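Long-range contact in protein argonaute 5 (Arabidopsis thaliana, PDB 4G0O), which probably binds small RNAs through its MID domain, the module that recognises the 5' nucleotide and sorts small RNAs among plant Argonautes: residues K10-T15 with G75-I80. Residues are numbered along the deposited sequence; the frame is centred on the assembly and turned at random.
Sequences KVTSWT and GLQLLI
Gln77 OE1 accepts two backbone N-H groups from the bend that interrupts strand 7-18. Ser13 N donates to OE1 at 3.0 Å from above the amide plane, while the bond from Thr12 N to the same oxygen is modelled so short that its exact length is doubtful. CD of Gln77 lies anti to CB (chi2 171°), which keeps the chain extended toward the backbone of Thr12 and Ser13. On the amide's other branch, NE2 donates to a water that also binds Lys10 O and Thr12 OG1. An alanine in place of Gln77 would probably leave the N-H groups of Thr12 and Ser13 without their shared acceptor and deprive the water of a donor. In the main chain, Gln77 N donates to Ser13 O (2.7 Å). Farther along, backbone bonds pair the strands: Thr15 N to Leu78 O, then Ile80 N to Thr15 O (2.8 Å). Trp14 and Ile80 meet where CD1 of the isoleucine lies 4.0 Å from ring atom CE3, and the indole NE1 is bonded to Lys47 O. The Thr15 and Leu79 side chains lie side by side and point the same way. Strands 7-18 and 78-82 thus run as parallel neighbours in the central sheet, flanked by helices, of the Rossmann-like MID domain.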
loop_
_atom_site.group_PDB
_atom_site.type_symbol
_atom_site.label_atom_id
_atom_site.label_comp_id
_atom_site.label_asym_id
_atom_site.label_seq_id
_atom_site.Cartn_x
_atom_site.Cartn_y
_atom_site.Cartn_z
ATOM N N LYS A 10 3.469 -3.385 -13.656
ATOM C CA LYS A 10 2.501 -4.463 -13.478
ATOM C C LYS A 10 2.716 -5.182 -12.146
ATOM O O LYS A 10 3.785 -5.730 -11.892
ATOM C CB LYS A 10 2.537 -5.447 -14.649
ATOM C CG LYS A 10 1.591 -6.641 -14.474
ATOM C CD LYS A 10 1.837 -7.685 -15.564
ATOM C CE LYS A 10 0.929 -8.906 -15.425
ATOM N NZ LYS A 10 1.319 -9.966 -16.415
ATOM N N VAL A 11 1.682 -5.183 -11.310
ATOM C CA VAL A 11 1.753 -5.796 -9.986
ATOM C C VAL A 11 0.926 -7.078 -9.929
ATOM O O VAL A 11 -0.285 -7.046 -10.138
ATOM C CB VAL A 11 1.244 -4.828 -8.882
ATOM C CG1 VAL A 11 1.396 -5.442 -7.516
ATOM C CG2 VAL A 11 2.001 -3.542 -8.932
ATOM N N THR A 12 1.592 -8.190 -9.622
ATOM C CA THR A 12 0.956 -9.505 -9.495
ATOM C C THR A 12 0.885 -9.991 -8.036
ATOM O O THR A 12 0.002 -10.769 -7.663
ATOM C CB THR A 12 1.725 -10.571 -10.312
ATOM O OG1 THR A 12 2.015 -10.060 -11.623
ATOM C CG2 THR A 12 0.901 -11.843 -10.445
ATOM N N SER A 13 1.831 -9.540 -7.219
ATOM C CA SER A 13 1.890 -9.939 -5.820
ATOM C C SER A 13 1.797 -8.721 -4.891
ATOM O O SER A 13 2.710 -7.907 -4.824
ATOM C CB SER A 13 3.192 -10.708 -5.564
ATOM O OG SER A 13 3.164 -11.364 -4.310
ATOM N N TRP A 14 0.680 -8.591 -4.192
ATOM C CA TRP A 14 0.460 -7.444 -3.316
ATOM C C TRP A 14 -0.503 -7.855 -2.206
ATOM O O TRP A 14 -1.227 -8.836 -2.343
ATOM C CB TRP A 14 -0.106 -6.242 -4.101
ATOM C CG TRP A 14 -1.521 -6.475 -4.554
ATOM C CD1 TRP A 14 -1.926 -7.048 -5.723
ATOM C CD2 TRP A 14 -2.722 -6.179 -3.817
ATOM N NE1 TRP A 14 -3.304 -7.122 -5.763
ATOM C CE2 TRP A 14 -3.810 -6.598 -4.605
ATOM C CE3 TRP A 14 -2.974 -5.599 -2.572
ATOM C CZ2 TRP A 14 -5.120 -6.460 -4.184
ATOM C CZ3 TRP A 14 -4.275 -5.463 -2.164
ATOM C CH2 TRP A 14 -5.333 -5.888 -2.967
ATOM N N THR A 15 -0.490 -7.122 -1.100
ATOM C CA THR A 15 -1.503 -7.299 -0.066
ATOM C C THR A 15 -1.520 -6.084 0.843
ATOM O O THR A 15 -0.760 -5.136 0.640
ATOM C CB THR A 15 -1.314 -8.599 0.755
ATOM O OG1 THR A 15 -2.459 -8.808 1.590
ATOM C CG2 THR A 15 -0.059 -8.531 1.610
ATOM N N GLY A 75 7.503 -13.334 -2.503
ATOM C CA GLY A 75 7.495 -12.692 -3.803
ATOM C C GLY A 75 6.744 -11.368 -3.882
ATOM O O GLY A 75 6.663 -10.779 -4.970
ATOM N N LEU A 76 6.195 -10.921 -2.750
ATOM C CA LEU A 76 5.414 -9.678 -2.665
ATOM C C LEU A 76 6.076 -8.557 -3.452
ATOM O O LEU A 76 7.248 -8.260 -3.242
ATOM C CB LEU A 76 5.288 -9.212 -1.211
ATOM C CG LEU A 76 3.941 -9.218 -0.478
ATOM C CD1 LEU A 76 3.779 -7.963 0.381
ATOM C CD2 LEU A 76 2.738 -9.391 -1.399
ATOM N N GLN A 77 5.320 -7.939 -4.351
ATOM C CA GLN A 77 5.818 -6.817 -5.129
ATOM C C GLN A 77 5.445 -5.499 -4.466
ATOM O O GLN A 77 6.008 -4.455 -4.789
ATOM C CB GLN A 77 5.257 -6.881 -6.555
ATOM C CG GLN A 77 5.860 -8.011 -7.399
ATOM C CD GLN A 77 5.148 -8.224 -8.736
ATOM O OE1 GLN A 77 3.919 -8.144 -8.832
ATOM N NE2 GLN A 77 5.923 -8.520 -9.767
ATOM N N LEU A 78 4.495 -5.549 -3.531
ATOM C CA LEU A 78 3.979 -4.325 -2.899
ATOM C C LEU A 78 3.178 -4.642 -1.641
ATOM O O LEU A 78 2.340 -5.533 -1.650
ATOM C CB LEU A 78 3.082 -3.549 -3.881
ATOM C CG LEU A 78 2.473 -2.221 -3.415
ATOM C CD1 LEU A 78 3.557 -1.144 -3.274
ATOM C CD2 LEU A 78 1.357 -1.741 -4.347
ATOM N N LEU A 79 3.432 -3.906 -0.564
ATOM C CA LEU A 79 2.623 -4.016 0.646
ATOM C C LEU A 79 1.955 -2.691 0.869
ATOM O O LEU A 79 2.643 -1.673 1.011
ATOM C CB LEU A 79 3.487 -4.285 1.875
ATOM C CG LEU A 79 2.913 -5.229 2.940
ATOM C CD1 LEU A 79 3.508 -4.951 4.330
ATOM C CD2 LEU A 79 1.398 -5.209 2.960
ATOM N N ILE A 80 0.632 -2.686 0.914
ATOM C CA ILE A 80 -0.061 -1.450 1.217
ATOM C C ILE A 80 -0.222 -1.424 2.718
ATOM O O ILE A 80 -0.902 -2.284 3.293
ATOM C CB ILE A 80 -1.442 -1.367 0.557
ATOM C CG1 ILE A 80 -1.319 -1.329 -0.969
ATOM C CG2 ILE A 80 -2.195 -0.134 1.047
ATOM C CD1 ILE A 80 -2.590 -1.775 -1.659
HETATM O O HOH W 1 4.427 -8.370 -12.395
#